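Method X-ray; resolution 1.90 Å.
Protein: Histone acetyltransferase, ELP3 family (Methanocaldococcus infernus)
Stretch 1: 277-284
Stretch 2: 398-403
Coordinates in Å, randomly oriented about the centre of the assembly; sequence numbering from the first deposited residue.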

# COMPACT_ATOMS: atom_id res chain seq x y z
N ASN A 277 6.81 13.07 12.08
CA ASN A 277 6.51 12.69 13.45
C ASN A 277 6.53 11.17 13.52
O ASN A 277 5.81 10.51 12.75
N PRO A 278 7.40 10.56 14.34
CA PRO A 278 7.60 9.09 14.25
C PRO A 278 6.37 8.29 14.68
O PRO A 278 6.31 7.07 14.47
N ASP A 279 5.37 8.94 15.26
CA ASP A 279 4.10 8.28 15.53
C ASP A 279 3.41 7.83 14.25
O ASP A 279 2.56 6.94 14.30
N PHE A 280 3.74 8.44 13.11
CA PHE A 280 3.06 8.10 11.87
C PHE A 280 4.01 7.42 10.89
O PHE A 280 4.21 6.19 10.97
N MET A 281 4.59 8.17 9.96
CA MET A 281 5.52 7.61 8.99
C MET A 281 4.95 6.39 8.24
O MET A 281 5.57 5.33 8.21
N PRO A 282 3.82 6.54 7.59
CA PRO A 282 3.27 5.43 6.80
C PRO A 282 4.14 5.15 5.59
O PRO A 282 4.85 6.03 5.10
N ASP A 283 4.02 3.91 5.08
CA ASP A 283 4.69 3.53 3.84
C ASP A 283 4.00 4.10 2.62
O ASP A 283 4.63 4.29 1.58
N MET A 284 2.69 4.31 2.71
CA MET A 284 1.87 4.64 1.55
C MET A 284 0.75 5.52 2.05
O MET A 284 0.33 5.40 3.20
N ASP A 398 17.60 6.14 6.35
CA ASP A 398 17.03 5.66 7.60
C ASP A 398 16.07 6.70 8.17
O ASP A 398 16.28 7.92 8.02
N TYR A 399 15.07 6.22 8.92
CA TYR A 399 14.23 7.14 9.68
C TYR A 399 13.65 6.43 10.89
O TYR A 399 13.56 5.21 10.94
N GLU A 400 13.30 7.22 11.90
CA GLU A 400 12.65 6.69 13.09
C GLU A 400 11.16 6.60 12.83
O GLU A 400 10.57 7.57 12.34
N ALA A 401 10.54 5.48 13.23
CA ALA A 401 9.11 5.27 13.07
C ALA A 401 8.59 4.28 14.10
O ALA A 401 9.18 3.21 14.28
N SER A 402 7.52 4.66 14.79
CA SER A 402 6.87 3.81 15.78
C SER A 402 7.90 3.19 16.73
O SER A 402 7.91 1.98 16.99
N GLY A 403 8.77 4.05 17.27
CA GLY A 403 9.72 3.64 18.28
C GLY A 403 10.89 2.83 17.77
O GLY A 403 11.78 2.47 18.56

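The polar contact between these two stretches is carried largely by water: three ordered molecules bridge them, whereas a single direct hydrogen bond crosses the contact. That bond, from Ser402 N to Pro278 O, is short and nearly linear (2.7 Å, 172°), and it joins the residue just past the strand 398-401 to the type I turn Asn277 to Phe280. The turn is closed by Phe280 N to Asn277 O (2.9 Å) and braced by the t rotamer of Asn277, whose OD1 accepts from Asp279 N at 2.9 Å.

The hydroxyl of Ser402, an m rotamer, does not reach the carbonyls directly, its OG lying 4.5 Å from both Asp279 O and Phe280 O. Two waters fill these gaps. Water 1 accepts from Ser402 OG (2.8 Å) and donates to Asp279 O (2.7 Å); water 2 donates to both Ser402 OG (2.8 Å) and Phe280 O (2.7 Å). The hydroxyl thus serves as donor to one water and acceptor from the other.

Apolar packing centres on Met281, which points toward the strand with all three chi angles in m. This folded conformation brings its CE to 3.7 Å from Tyr399 CD2, approaching the ring obliquely, and to 3.6 Å from Glu400 O, while its CB rests 3.8 Å from Ala401 CB. Pro278 also points inward, its CB 3.6 Å from Glu400 O and 3.9 Å from Glu400 CG. By contrast, Asp279 and Phe280 direct their CA-to-CB bonds away.

Tyr399, a p rotamer pointing toward stretch 1, places its OH 4.2 Å from Asp283 OD1. Water 3 spans that separation, accepting from Tyr399 OH and donating to Asp283 OD1 and Met281 O, each at 2.7 Å. Asp283, an m rotamer, starts sideways, but its end comes nearer the strand.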

# COMPACT_ATOMS: atom_id res chain seq x y z
CB ASN A 277 5.15 13.23 13.85
CG ASN A 277 4.74 12.85 15.25
OD1 ASN A 277 5.18 11.82 15.79
ND2 ASN A 277 3.86 13.66 15.84
CB PRO A 278 8.78 8.83 15.19
CG PRO A 278 8.68 9.94 16.18
CD PRO A 278 8.25 11.16 15.38
CB ASP A 279 3.18 9.23 16.30
CG ASP A 279 3.54 9.33 17.77
OD1 ASP A 279 4.39 8.59 18.28
OD2 ASP A 279 2.95 10.17 18.45
CB PHE A 280 2.44 9.38 11.30
CG PHE A 280 1.50 10.07 12.27
CD1 PHE A 280 0.30 9.47 12.62
CD2 PHE A 280 1.81 11.29 12.83
CE1 PHE A 280 -0.59 10.11 13.55
CE2 PHE A 280 0.94 11.94 13.75
CZ PHE A 280 -0.28 11.32 14.08
CB MET A 281 6.84 7.28 9.66
CG MET A 281 7.28 8.27 10.67
SD MET A 281 7.75 9.91 10.04
CE MET A 281 9.49 9.67 9.62
CB PRO A 282 1.90 5.95 6.34
CG PRO A 282 2.09 7.45 6.23
CD PRO A 282 3.04 7.79 7.42
CB ASP A 283 4.74 2.01 3.69
CG ASP A 283 5.45 1.31 4.83
OD1 ASP A 283 6.55 1.75 5.13
OD2 ASP A 283 4.87 0.34 5.40
CB MET A 284 1.35 3.35 0.88
CG MET A 284 0.39 3.54 -0.23
SD MET A 284 -0.17 1.94 -0.86
CE MET A 284 1.24 0.86 -0.54
CB ASP A 398 18.12 5.39 8.65
CG ASP A 398 19.05 4.20 8.27
OD1 ASP A 398 18.95 3.65 7.16
OD2 ASP A 398 19.83 3.80 9.13
CB TYR A 399 13.12 7.75 8.82
CG TYR A 399 12.23 6.79 8.08
CD1 TYR A 399 12.65 6.23 6.88
CD2 TYR A 399 10.95 6.46 8.57
CE1 TYR A 399 11.83 5.34 6.17
CE2 TYR A 399 10.10 5.57 7.85
CZ TYR A 399 10.59 5.03 6.65
OH TYR A 399 9.83 4.19 5.88
CB GLU A 400 12.89 7.62 14.26
CG GLU A 400 12.32 7.14 15.57
CD GLU A 400 13.23 6.13 16.27
OE1 GLU A 400 12.74 5.43 17.18
OE2 GLU A 400 14.43 6.04 15.92
CB ALA A 401 8.79 4.76 11.67
CB SER A 402 6.05 2.71 15.08
OG SER A 402 5.05 3.24 14.22
O HOH W 1 3.09 4.62 15.66
O HOH W 2 5.55 3.88 11.49
O HOH W 3 7.32 3.76 6.79